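Local coordinates for protein GH86A beta-porphyranase (Bacteroides plebeius, PDB 4AW7) that hydrolyses the beta-1,4 linkages between D-galactose and L-galactose-6-sulfate in porphyran, a red-seaweed polysaccharide, for a human gut bacterium, at residues V228-G233 with E248-M253. Numbering follows the deposited sequence.
With GLA (alpha-D-galactopyranose), chain B; GAL (beta-D-galactopyranose), chain D.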
loop_
_atom_site.group_PDB
_atom_site.type_symbol
_atom_site.label_atom_id
_atom_site.label_comp_id
_atom_site.label_asym_id
_atom_site.label_seq_id
_atom_site.Cartn_x
_atom_site.Cartn_y
_atom_site.Cartn_z
ATOM N N VAL A 228 0.292 4.392 6.116
ATOM C CA VAL A 228 1.725 4.380 6.033
ATOM C C VAL A 228 2.151 4.777 4.624
ATOM O O VAL A 228 1.390 4.668 3.670
ATOM C CB VAL A 228 2.330 3.039 6.424
ATOM C CG1 VAL A 228 1.856 2.524 7.815
ATOM C CG2 VAL A 228 2.113 2.078 5.392
ATOM N N HIS A 229 3.396 5.220 4.515
ATOM C CA HIS A 229 4.055 5.508 3.252
ATOM C C HIS A 229 5.085 4.432 2.976
ATOM O O HIS A 229 5.814 4.018 3.904
ATOM C CB HIS A 229 4.745 6.863 3.332
ATOM C CG HIS A 229 3.789 7.993 3.544
ATOM N ND1 HIS A 229 4.190 9.273 3.881
ATOM C CD2 HIS A 229 2.438 8.011 3.484
ATOM C CE1 HIS A 229 3.095 10.023 3.967
ATOM N NE2 HIS A 229 2.032 9.284 3.738
ATOM N N LEU A 230 5.118 3.949 1.739
ATOM C CA LEU A 230 6.028 2.874 1.339
ATOM C C LEU A 230 6.936 3.328 0.218
ATOM O O LEU A 230 6.474 3.563 -0.907
ATOM C CB LEU A 230 5.240 1.634 0.890
ATOM C CG LEU A 230 4.409 0.940 1.961
ATOM C CD1 LEU A 230 3.564 -0.146 1.295
ATOM C CD2 LEU A 230 5.268 0.393 3.113
ATOM N N TYR A 231 8.230 3.402 0.525
ATOM C CA TYR A 231 9.224 3.857 -0.432
ATOM C C TYR A 231 10.405 2.898 -0.549
ATOM O O TYR A 231 10.896 2.361 0.465
ATOM C CB TYR A 231 9.766 5.234 -0.024
ATOM C CG TYR A 231 8.803 6.349 -0.384
ATOM C CD1 TYR A 231 8.744 6.826 -1.687
ATOM C CD2 TYR A 231 7.970 6.911 0.545
ATOM C CE1 TYR A 231 7.870 7.823 -2.036
ATOM C CE2 TYR A 231 7.082 7.931 0.198
ATOM C CZ TYR A 231 7.073 8.384 -1.100
ATOM O OH TYR A 231 6.221 9.404 -1.469
ATOM N N ASP A 232 10.888 2.753 -1.773
ATOM C CA ASP A 232 12.178 2.171 -2.071
ATOM C C ASP A 232 13.210 3.273 -2.210
ATOM O O ASP A 232 12.907 4.307 -2.792
ATOM C CB ASP A 232 12.096 1.418 -3.399
ATOM C CG ASP A 232 11.420 0.105 -3.309
ATOM O OD1 ASP A 232 11.265 -0.438 -2.213
ATOM O OD2 ASP A 232 11.012 -0.412 -4.367
ATOM N N GLY A 233 14.414 3.052 -1.715
ATOM C CA GLY A 233 15.562 3.919 -2.003
ATOM C C GLY A 233 16.166 3.482 -3.315
ATOM O O GLY A 233 16.216 2.277 -3.687
ATOM N N GLU A 248 5.673 -6.203 3.031
ATOM C CA GLU A 248 4.718 -7.208 3.455
ATOM C C GLU A 248 4.674 -7.364 4.977
ATOM O O GLU A 248 3.622 -7.459 5.576
ATOM C CB GLU A 248 4.994 -8.553 2.761
ATOM C CG GLU A 248 4.896 -8.538 1.218
ATOM C CD GLU A 248 3.512 -8.575 0.601
ATOM O OE1 GLU A 248 2.500 -8.623 1.327
ATOM O OE2 GLU A 248 3.494 -8.567 -0.661
ATOM N N ALA A 249 5.856 -7.404 5.605
ATOM C CA ALA A 249 5.965 -7.470 7.071
ATOM C C ALA A 249 5.459 -6.204 7.737
ATOM O O ALA A 249 4.851 -6.265 8.800
ATOM C CB ALA A 249 7.396 -7.747 7.529
ATOM N N VAL A 250 5.770 -5.044 7.166
ATOM C CA VAL A 250 5.334 -3.767 7.718
ATOM C C VAL A 250 3.801 -3.731 7.840
ATOM O O VAL A 250 3.251 -3.364 8.892
ATOM C CB VAL A 250 5.858 -2.603 6.843
ATOM C CG1 VAL A 250 5.091 -1.309 7.130
ATOM C CG2 VAL A 250 7.370 -2.417 7.081
ATOM N N LEU A 251 3.131 -4.105 6.749
ATOM C CA LEU A 251 1.678 -4.063 6.750
ATOM C C LEU A 251 1.056 -5.209 7.527
ATOM O O LEU A 251 0.069 -5.014 8.238
ATOM C CB LEU A 251 1.141 -3.994 5.305
ATOM C CG LEU A 251 1.612 -2.794 4.479
ATOM C CD1 LEU A 251 0.992 -2.892 3.099
ATOM C CD2 LEU A 251 1.316 -1.459 5.138
ATOM N N ASP A 252 1.664 -6.390 7.459
ATOM C CA ASP A 252 1.193 -7.492 8.282
ATOM C C ASP A 252 1.242 -7.161 9.771
ATOM O O ASP A 252 0.362 -7.593 10.510
ATOM C CB ASP A 252 2.006 -8.768 8.037
ATOM C CG ASP A 252 1.582 -9.559 6.822
ATOM O OD1 ASP A 252 0.844 -9.035 5.955
ATOM O OD2 ASP A 252 1.968 -10.764 6.728
ATOM N N MET A 253 2.239 -6.400 10.222
ATOM C CA MET A 253 2.302 -6.111 11.659
ATOM C C MET A 253 1.150 -5.249 12.126
ATOM O O MET A 253 0.602 -5.434 13.209
ATOM C CB MET A 253 3.616 -5.495 12.061
ATOM C CG MET A 253 3.900 -5.604 13.550
ATOM S SD MET A 253 5.642 -5.220 13.921
ATOM C CE MET A 253 5.692 -5.722 15.659
HETATM C C1 GLA B . 7.109 11.764 2.275
HETATM C C2 GLA B . 6.482 13.165 2.138
HETATM C C3 GLA B . 6.485 13.628 0.692
HETATM C C4 GLA B . 7.813 13.387 0.020
HETATM C C5 GLA B . 8.203 11.907 0.176
HETATM C C6 GLA B . 9.413 11.572 -0.771
HETATM O O1 GLA B . 6.318 10.706 1.937
HETATM O O2 GLA B . 5.136 13.162 2.715
HETATM O O3 GLA B . 6.287 15.013 0.592
HETATM O O4 GLA B . 8.820 14.238 0.600
HETATM O O5 GLA B . 8.378 11.698 1.652
HETATM O O6 GLA B . 8.863 11.100 -2.078
HETATM C C1 GAL D . 7.109 11.764 2.275
HETATM C C2 GAL D . 6.482 13.165 2.138
HETATM C C3 GAL D . 6.485 13.628 0.692
HETATM C C4 GAL D . 7.813 13.387 0.020
HETATM C C5 GAL D . 8.203 11.907 0.176
HETATM C C6 GAL D . 9.413 11.572 -0.771
HETATM O O1 GAL D . 7.111 11.416 3.717
HETATM O O2 GAL D . 5.136 13.162 2.715
HETATM O O3 GAL D . 6.287 15.013 0.592
HETATM O O4 GAL D . 8.820 14.238 0.600
HETATM O O5 GAL D . 8.378 11.698 1.652
HETATM O O6 GAL D . 8.863 11.100 -2.078
#
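V228 and L251 meet through single methyl groups, V228 CG2 lying 3.6 Å from L251 CD2 where the two side chains pass at a slant. L230 and L251 approach tip to tip, with CD1 of L230 4.2 Å from CD1 of L251; a chi2 of 173° puts L230 CD1 anti to CA and so brings that methyl against L251, while the second methyl, CD2, stands 4.4 Å from V250 CG1. No hydrogen bond crosses this buried, wholly aliphatic seam. Strand 225-233 and helix 245-262 are successive elements of a (beta/alpha)8-type barrel, the short segments running nearly antiparallel at 170°, and F300 and L304 of helix 293-305 extend the apolar layer. Alternation along the strand turns H229 and Y231 to the barrel interior, where the galactose, modelled as both anomers, is bound. H229 ND1 lies 3.2 Å from O1 of the alpha anomer but 3.6 Å from O1 of the beta anomer, and is hydrogen-bonded to E146, the inferred proton donor. Y231 OH is 3.2 Å from sugar O6 and hydrogen-bonds E272, the inferred nucleophile. A phenylalanine in place of Y231 would probably leave E272 OE1 without this hydroxyl partner and its carboxylate freer to turn. With F317 and I276, Y231 forms an accommodation pocket at subsite -1, the cleavage subsite, that contributes to tolerance of methyl-galactose.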